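Side-chain contacts in aldehyde dehydrogenase family protein (PDB 5IUV), which probably oxidises indole-3-acetaldehyde to the auxin indole-3-acetic acid, passing the hydride to bound NAD+: residues Lys250-Met253 with Ile254-Gly257; Ser480-Ala483 with Phe484-Tyr487; Glu417-Gln420 with Ile421-Thr425. All coordinates share one frame; numbering follows the deposited sequence.

Interaction 1: residues Lys250-Met253 with Ile254-Gly257; sequences KQLM and IYAG. With NAD (nicotinamide-adenine-dinucleotide), chain C.
The CG2 branch of I254 lies 3.7 Å from OE1 of Q251, while the backbone N of the isoleucine gives only a weak bond to K250 O. I254 also packs on G257 of the second subunit, so the turn belongs to the interface as well as to helix 246-258.

Y255 follows, and its N donates to Q251 O. Its ring then lies under Q251, which presents both backbone and side chain to one face. The carbonyl oxygen sits 3.3 Å above the ring plane toward the rim, and CG of Q251 stands 3.2 Å from CZ of Y255 over a ring face. CG of Q251 is opposite its own N (chi1 -172°) and the chain bends at chi2. This folds OE1 of Q251 back to 3.2 Å from CE1 of Y255, with the amide plane turned 45° from the ring. At the ring edge CD2 of L252 meets CD2 of Y255 at 3.8 Å, and the same methyl touches C2A of NAD at 3.8 Å.

A256 and G257 continue the i to i+4 helical bonds, their N-H groups bonded to L252 O and M253 O. A256 also packs on V264 of strand 263-267, within the beta-alpha-beta unit of the cofactor-binding domain.

From this turn adenine receives one nearly straight (168°) but long, weak bond, N6A to Y255 OH at 3.3 Å, plus contact with the L252 methyl and the Y255 ring edge, consistent with recognition that rests here more on fit than on strong bonds.

Interaction 2: residues Ser480-Ala483 with Phe484-Tyr487; sequences SLHA and FDKY
A483 and F484 sit at the middle of a chain of overlapping i to i+3 turns, opened by an ST turn in which S480 OG accepts the N-H of H482. F484 N donates to L481 O at 3.1 Å and K486 N to A483 O at 3.2 Å, each donor standing well above the carbonyl plane, an approach that accompanies the i to i+3 spacing.

The ring of F484 swings back along the preceding turn: CB lies 3.3 Å from L481 O, and S480 O approaches CD1 at the ring edge. Beyond, the ring packs on P180 and S131, of helices 170-183 and 113-134. A483 O has a second neighbour besides its bond, since CD2 of Y487 comes within 3.3 Å. K486, next to it, salt-bridges D478, and its side chain is about 4 Å from that of E267, the predicted active-site residue.

H482 works at the subunit boundary, with NE2 bonded to E141 of the second subunit. Its other nitrogen does not meet D485 directly, the gap from ND1 to OD2 being 4.4 Å. A water in the imidazole plane bridges them instead, 2.8 Å from H482 ND1 and 2.5 Å from D485 OD2.

Interaction 3: residues Glu417-Gln420 with Ile421-Thr425; sequences EAIQ and IANDT
E417 lays its aliphatic stem alongside I421 one helix turn on, both side chains pointing the same way, with CG of E417 3.9 Å from the CD1 methyl of I421. The glutamate chain reaches there extended, CG lying opposite the backbone N (chi1 -172°), and one carboxylate oxygen, OE1, accepts from D413 N. I421 CG1 also rests against E417 O at 3.4 Å, the oxygen that takes the I421 N-H in a nearly straight bond (170°). The isoleucine goes on to pack against L410 and L309 of strands 406-412 and 307-311.

The same i to i+4 pairing repeats on another side of helix 415-423. I419 and N423 run side by side, CG2 of I419 meeting ND2 of N423 at 3.6 Å, a methyl against an amide. That amide is not left to the methyl: OD1 accepts from R449 N and ND2 donates to A447 O, which ties the end of helix 415-423 to the C-terminal end of helix 438-447 and the residues just after it.

Q420 and D424 form the outer pair. Here a water donates both to Q420 OE1 (2.7 Å) and to D424 OD2 (3.0 Å), while the aspartate oxygen is also bonded to N393. D424 is the centre of an inverse gamma turn by which the chain leaves the helix.

The polar ends spread along the last turn are consistent with a well-defined exit, and R307, bonded to I421 O and A422 O, places a positive charge at the carbonyl end, where it would be expected to interact favourably with the helix dipole.

Along the chain the order is interaction 1, interaction 3, interaction 2, and the path between them crosses from one domain to the other and back. Interaction 1 lies on helix 246-258 beside the sheet that contains strands 239-243 and 263-267; interaction 2 runs straight into strand 488-496, which joins that same sheet through strand 149-164. Their centres are 21 Å apart. Interaction 3, on helix 415-423, packs against the second sheet, with its centre 30 Å from each of the others. None touches another. Together they sample the two-sheet plan of aldehyde dehydrogenases: cofactor contact, subunit boundary near the predicted active site, and helix-to-sheet packing away from the annotated sites.

Interaction 1: residues Lys250-Met253 with Ile254-Gly257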
loop_
_atom_site.group_PDB
_atom_site.type_symbol
_atom_site.label_atom_id
_atom_site.label_comp_id
_atom_site.label_asym_id
_atom_site.label_seq_id
_atom_site.Cartn_x
_atom_site.Cartn_y
_atom_site.Cartn_z
ATOM N N LYS A 250 -3.601 26.110 18.903
ATOM C CA LYS A 250 -3.073 25.683 20.195
ATOM C C LYS A 250 -4.156 25.573 21.265
ATOM O O LYS A 250 -4.142 24.646 22.072
ATOM C CB LYS A 250 -1.971 26.641 20.673
ATOM C CG LYS A 250 -0.642 26.503 19.950
ATOM C CD LYS A 250 0.263 27.656 20.336
ATOM C CE LYS A 250 1.639 27.482 19.760
ATOM N NZ LYS A 250 2.516 28.647 20.078
ATOM N N GLN A 251 -5.089 26.520 21.270
ATOM C CA GLN A 251 -6.165 26.528 22.246
ATOM C C GLN A 251 -7.066 25.303 22.097
ATOM O O GLN A 251 -7.648 24.841 23.070
ATOM C CB GLN A 251 -6.989 27.812 22.110
ATOM C CG GLN A 251 -8.042 28.013 23.209
ATOM C CD GLN A 251 -7.485 28.115 24.629
ATOM O OE1 GLN A 251 -7.866 27.345 25.510
ATOM N NE2 GLN A 251 -6.620 29.094 24.864
ATOM N N LEU A 252 -7.184 24.780 20.878
ATOM C CA LEU A 252 -7.998 23.581 20.657
ATOM C C LEU A 252 -7.364 22.354 21.322
ATOM O O LEU A 252 -8.065 21.473 21.809
ATOM C CB LEU A 252 -8.206 23.306 19.157
ATOM C CG LEU A 252 -8.935 24.335 18.276
ATOM C CD1 LEU A 252 -9.539 23.637 17.069
ATOM C CD2 LEU A 252 -10.001 25.118 19.039
ATOM N N MET A 253 -6.040 22.290 21.335
ATOM C CA MET A 253 -5.359 21.199 22.031
ATOM C C MET A 253 -5.659 21.262 23.524
ATOM O O MET A 253 -5.869 20.240 24.181
ATOM C CB MET A 253 -3.857 21.262 21.784
ATOM C CG MET A 253 -3.472 21.097 20.334
ATOM S SD MET A 253 -1.719 20.750 20.122
ATOM C CE MET A 253 -1.631 19.037 20.657
ATOM N N ILE A 254 -5.703 22.480 24.049
ATOM C CA ILE A 254 -6.037 22.688 25.446
ATOM C C ILE A 254 -7.491 22.281 25.726
ATOM O O ILE A 254 -7.761 21.575 26.703
ATOM C CB ILE A 254 -5.793 24.154 25.860
ATOM C CG1 ILE A 254 -4.295 24.470 25.762
ATOM C CG2 ILE A 254 -6.340 24.415 27.261
ATOM C CD1 ILE A 254 -3.930 25.907 26.040
ATOM N N TYR A 255 -8.415 22.692 24.857
ATOM C CA TYR A 255 -9.820 22.304 25.001
ATOM C C TYR A 255 -10.013 20.789 24.997
ATOM O O TYR A 255 -10.826 20.259 25.750
ATOM C CB TYR A 255 -10.682 22.896 23.885
ATOM C CG TYR A 255 -10.823 24.401 23.876
ATOM C CD1 TYR A 255 -10.779 25.145 25.047
ATOM C CD2 TYR A 255 -11.015 25.080 22.677
ATOM C CE1 TYR A 255 -10.919 26.532 25.020
ATOM C CE2 TYR A 255 -11.156 26.453 22.638
ATOM C CZ TYR A 255 -11.108 27.176 23.810
ATOM O OH TYR A 255 -11.249 28.551 23.754
ATOM N N ALA A 256 -9.291 20.091 24.128
ATOM C CA ALA A 256 -9.409 18.640 24.072
ATOM C C ALA A 256 -8.936 18.020 25.382
ATOM O O ALA A 256 -9.565 17.097 25.908
ATOM C CB ALA A 256 -8.622 18.094 22.913
ATOM N N GLY A 257 -7.825 18.535 25.903
ATOM C CA GLY A 257 -7.283 18.078 27.171
ATOM C C GLY A 257 -8.202 18.349 28.353
ATOM O O GLY A 257 -8.253 17.574 29.306
HETATM P PA NAD C . -8.833 32.081 13.428
HETATM O O1A NAD C . -7.824 31.257 14.131
HETATM O O2A NAD C . -9.085 33.432 14.067
HETATM O O5B NAD C . -10.198 31.296 13.320
HETATM C C5B NAD C . -10.450 30.167 12.458
HETATM C C4B NAD C . -11.786 29.594 12.858
HETATM O O4B NAD C . -11.753 29.262 14.263
HETATM C C3B NAD C . -13.023 30.477 12.663
HETATM O O3B NAD C . -14.146 29.697 12.269
HETATM C C2B NAD C . -13.237 31.074 14.056
HETATM O O2B NAD C . -14.589 31.467 14.275
HETATM C C1B NAD C . -12.821 29.897 14.934
HETATM N N9A NAD C . -12.392 30.211 16.293
HETATM C C8A NAD C . -11.872 31.389 16.760
HETATM N N7A NAD C . -11.665 31.410 18.055
HETATM C C5A NAD C . -12.055 30.140 18.469
HETATM C C6A NAD C . -12.032 29.505 19.728
HETATM N N6A NAD C . -11.656 30.107 20.861
HETATM N N1A NAD C . -12.438 28.214 19.784
HETATM C C2A NAD C . -12.855 27.619 18.662
HETATM N N3A NAD C . -12.935 28.119 17.426
HETATM C C4A NAD C . -12.505 29.394 17.393
HETATM O O3 NAD C . -8.352 32.323 11.916
HETATM P PN NAD C . -8.941 33.161 10.680
HETATM O O1N NAD C . -8.634 34.584 10.953
HETATM O O2N NAD C . -10.349 32.759 10.454
HETATM O O5D NAD C . -8.104 32.594 9.443
HETATM C C5D NAD C . -6.773 33.062 9.133
HETATM C C4D NAD C . -5.789 32.008 9.579
HETATM O O4D NAD C . -6.070 30.768 8.889
HETATM C C3D NAD C . -4.330 32.311 9.262
HETATM O O3D NAD C . -3.520 32.039 10.401
HETATM C C2D NAD C . -4.048 31.351 8.101
HETATM O O2D NAD C . -2.697 30.925 7.951
HETATM C C1D NAD C . -4.914 30.126 8.473
HETATM N N1N NAD C . -5.201 29.278 7.240
HETATM C C2N NAD C . -4.578 28.006 7.226
HETATM C C3N NAD C . -4.824 27.134 6.177
HETATM C C7N NAD C . -4.138 25.796 6.060
HETATM O O7N NAD C . -3.183 25.520 6.817
HETATM N N7N NAD C . -4.506 25.006 5.080
HETATM C C4N NAD C . -5.669 27.546 5.145
HETATM C C5N NAD C . -6.244 28.812 5.164
HETATM C C6N NAD C . -6.001 29.665 6.228
#

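Interaction 2: residues Ser480-Ala483 with Phe484-Tyr487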
loop_
_atom_site.group_PDB
_atom_site.type_symbol
_atom_site.label_atom_id
_atom_site.label_comp_id
_atom_site.label_asym_id
_atom_site.label_seq_id
_atom_site.Cartn_x
_atom_site.Cartn_y
_atom_site.Cartn_z
ATOM N N SER A 480 -5.605 14.326 -0.751
ATOM C CA SER A 480 -5.072 12.970 -0.930
ATOM C C SER A 480 -5.834 11.948 -0.104
ATOM O O SER A 480 -6.817 12.273 0.559
ATOM C CB SER A 480 -3.576 12.900 -0.590
ATOM O OG SER A 480 -3.365 12.765 0.806
ATOM N N LEU A 481 -5.383 10.701 -0.173
ATOM C CA LEU A 481 -5.970 9.624 0.611
ATOM C C LEU A 481 -5.593 9.760 2.084
ATOM O O LEU A 481 -6.296 9.267 2.965
ATOM C CB LEU A 481 -5.508 8.269 0.073
ATOM C CG LEU A 481 -5.777 8.040 -1.419
ATOM C CD1 LEU A 481 -5.235 6.688 -1.870
ATOM C CD2 LEU A 481 -7.269 8.151 -1.704
ATOM N N HIS A 482 -4.476 10.437 2.346
ATOM C CA HIS A 482 -3.995 10.600 3.712
ATOM C C HIS A 482 -4.966 11.411 4.565
ATOM O O HIS A 482 -4.998 11.259 5.782
ATOM C CB HIS A 482 -2.611 11.250 3.718
ATOM C CG HIS A 482 -1.533 10.361 3.181
ATOM N ND1 HIS A 482 -0.974 9.343 3.923
ATOM C CD2 HIS A 482 -0.924 10.326 1.971
ATOM C CE1 HIS A 482 -0.060 8.722 3.194
ATOM N NE2 HIS A 482 -0.013 9.297 2.005
ATOM N N ALA A 483 -5.773 12.255 3.929
ATOM C CA ALA A 483 -6.761 13.044 4.667
ATOM C C ALA A 483 -7.805 12.168 5.366
ATOM O O ALA A 483 -8.329 12.541 6.418
ATOM C CB ALA A 483 -7.449 14.033 3.732
ATOM N N PHE A 484 -8.100 11.009 4.783
ATOM C CA PHE A 484 -9.089 10.090 5.338
ATOM C C PHE A 484 -8.707 9.616 6.730
ATOM O O PHE A 484 -9.572 9.365 7.565
ATOM C CB PHE A 484 -9.283 8.874 4.422
ATOM C CG PHE A 484 -10.128 9.157 3.209
ATOM C CD1 PHE A 484 -9.743 10.106 2.281
ATOM C CD2 PHE A 484 -11.295 8.455 2.984
ATOM C CE1 PHE A 484 -10.525 10.365 1.165
ATOM C CE2 PHE A 484 -12.075 8.708 1.870
ATOM C CZ PHE A 484 -11.687 9.661 0.963
ATOM N N ASP A 485 -7.406 9.514 6.983
ATOM C CA ASP A 485 -6.920 8.980 8.251
ATOM C C ASP A 485 -7.284 9.861 9.451
ATOM O O ASP A 485 -7.279 9.393 10.583
ATOM C CB ASP A 485 -5.402 8.774 8.190
ATOM C CG ASP A 485 -5.000 7.652 7.238
ATOM O OD1 ASP A 485 -5.860 6.808 6.891
ATOM O OD2 ASP A 485 -3.818 7.611 6.840
ATOM N N LYS A 486 -7.615 11.125 9.209
ATOM C CA LYS A 486 -8.018 12.010 10.299
ATOM C C LYS A 486 -9.431 11.713 10.803
ATOM O O LYS A 486 -9.824 12.183 11.869
ATOM C CB LYS A 486 -7.936 13.475 9.865
ATOM C CG LYS A 486 -6.549 13.913 9.451
ATOM C CD LYS A 486 -6.458 15.423 9.331
ATOM C CE LYS A 486 -7.371 15.953 8.251
ATOM N NZ LYS A 486 -6.900 17.320 7.860
ATOM N N TYR A 487 -10.187 10.940 10.032
ATOM C CA TYR A 487 -11.608 10.748 10.312
ATOM C C TYR A 487 -11.942 9.298 10.628
ATOM O O TYR A 487 -13.111 8.929 10.732
ATOM C CB TYR A 487 -12.439 11.253 9.127
ATOM C CG TYR A 487 -12.098 12.685 8.791
ATOM C CD1 TYR A 487 -12.508 13.723 9.617
ATOM C CD2 TYR A 487 -11.316 12.992 7.688
ATOM C CE1 TYR A 487 -12.182 15.037 9.329
ATOM C CE2 TYR A 487 -10.983 14.294 7.390
ATOM C CZ TYR A 487 -11.416 15.318 8.216
ATOM O OH TYR A 487 -11.078 16.625 7.924
HETATM O O HOH W 1 -5.575 6.140 3.677
HETATM O O HOH W 2 -1.729 8.905 6.599
#

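Interaction 3: residues Glu417-Gln420 with Ile421-Thr425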
loop_
_atom_site.group_PDB
_atom_site.type_symbol
_atom_site.label_atom_id
_atom_site.label_comp_id
_atom_site.label_asym_id
_atom_site.label_seq_id
_atom_site.Cartn_x
_atom_site.Cartn_y
_atom_site.Cartn_z
ATOM N N GLU A 417 22.989 28.536 3.299
ATOM C CA GLU A 417 22.407 29.699 3.963
ATOM C C GLU A 417 20.924 29.835 3.611
ATOM O O GLU A 417 20.106 30.193 4.456
ATOM C CB GLU A 417 23.161 30.981 3.587
ATOM C CG GLU A 417 22.719 32.198 4.397
ATOM C CD GLU A 417 23.270 33.514 3.870
ATOM O OE1 GLU A 417 23.953 33.511 2.821
ATOM O OE2 GLU A 417 23.009 34.557 4.509
ATOM N N ALA A 418 20.583 29.541 2.361
ATOM C CA ALA A 418 19.197 29.594 1.911
ATOM C C ALA A 418 18.329 28.669 2.757
ATOM O O ALA A 418 17.251 29.047 3.204
ATOM C CB ALA A 418 19.099 29.223 0.439
ATOM N N ILE A 419 18.827 27.460 2.989
ATOM C CA ILE A 419 18.123 26.474 3.798
ATOM C C ILE A 419 18.006 26.926 5.257
ATOM O O ILE A 419 16.944 26.803 5.867
ATOM C CB ILE A 419 18.828 25.101 3.708
ATOM C CG1 ILE A 419 18.676 24.538 2.287
ATOM C CG2 ILE A 419 18.258 24.119 4.734
ATOM C CD1 ILE A 419 19.667 23.427 1.929
ATOM N N GLN A 420 19.091 27.461 5.809
ATOM C CA GLN A 420 19.082 27.939 7.191
ATOM C C GLN A 420 18.041 29.041 7.381
ATOM O O GLN A 420 17.262 29.009 8.334
ATOM C CB GLN A 420 20.470 28.449 7.597
ATOM C CG GLN A 420 20.685 28.593 9.109
ATOM C CD GLN A 420 20.037 29.841 9.707
ATOM O OE1 GLN A 420 19.954 30.888 9.058
ATOM N NE2 GLN A 420 19.578 29.732 10.951
ATOM N N ILE A 421 18.033 30.013 6.476
ATOM C CA ILE A 421 17.078 31.109 6.562
ATOM C C ILE A 421 15.655 30.592 6.394
ATOM O O ILE A 421 14.757 30.964 7.144
ATOM C CB ILE A 421 17.355 32.190 5.503
ATOM C CG1 ILE A 421 18.665 32.906 5.821
ATOM C CG2 ILE A 421 16.209 33.202 5.455
ATOM C CD1 ILE A 421 19.192 33.732 4.679
ATOM N N ALA A 422 15.467 29.718 5.412
ATOM C CA ALA A 422 14.155 29.183 5.097
ATOM C C ALA A 422 13.568 28.402 6.274
ATOM O O ALA A 422 12.366 28.471 6.534
ATOM C CB ALA A 422 14.233 28.300 3.854
ATOM N N ASN A 423 14.423 27.675 6.992
ATOM C CA ASN A 423 13.975 26.862 8.123
ATOM C C ASN A 423 13.918 27.649 9.432
ATOM O O ASN A 423 13.468 27.132 10.455
ATOM C CB ASN A 423 14.882 25.637 8.297
ATOM C CG ASN A 423 14.569 24.533 7.300
ATOM O OD1 ASN A 423 13.455 24.453 6.782
ATOM N ND2 ASN A 423 15.553 23.674 7.031
ATOM N N ASP A 424 14.364 28.899 9.394
ATOM C CA ASP A 424 14.396 29.734 10.592
ATOM C C ASP A 424 13.023 30.371 10.844
ATOM O O ASP A 424 12.802 31.555 10.593
ATOM C CB ASP A 424 15.486 30.802 10.465
ATOM C CG ASP A 424 15.621 31.655 11.718
ATOM O OD1 ASP A 424 15.315 31.159 12.823
ATOM O OD2 ASP A 424 16.028 32.830 11.592
ATOM N N THR A 425 12.108 29.558 11.354
ATOM C CA THR A 425 10.715 29.935 11.517
ATOM C C THR A 425 10.066 28.909 12.425
ATOM O O THR A 425 10.500 27.757 12.452
ATOM C CB THR A 425 9.972 29.978 10.153
ATOM O OG1 THR A 425 8.570 30.191 10.361
ATOM C CG2 THR A 425 10.168 28.669 9.399
HETATM O O HOH W 3 18.232 32.870 9.498
#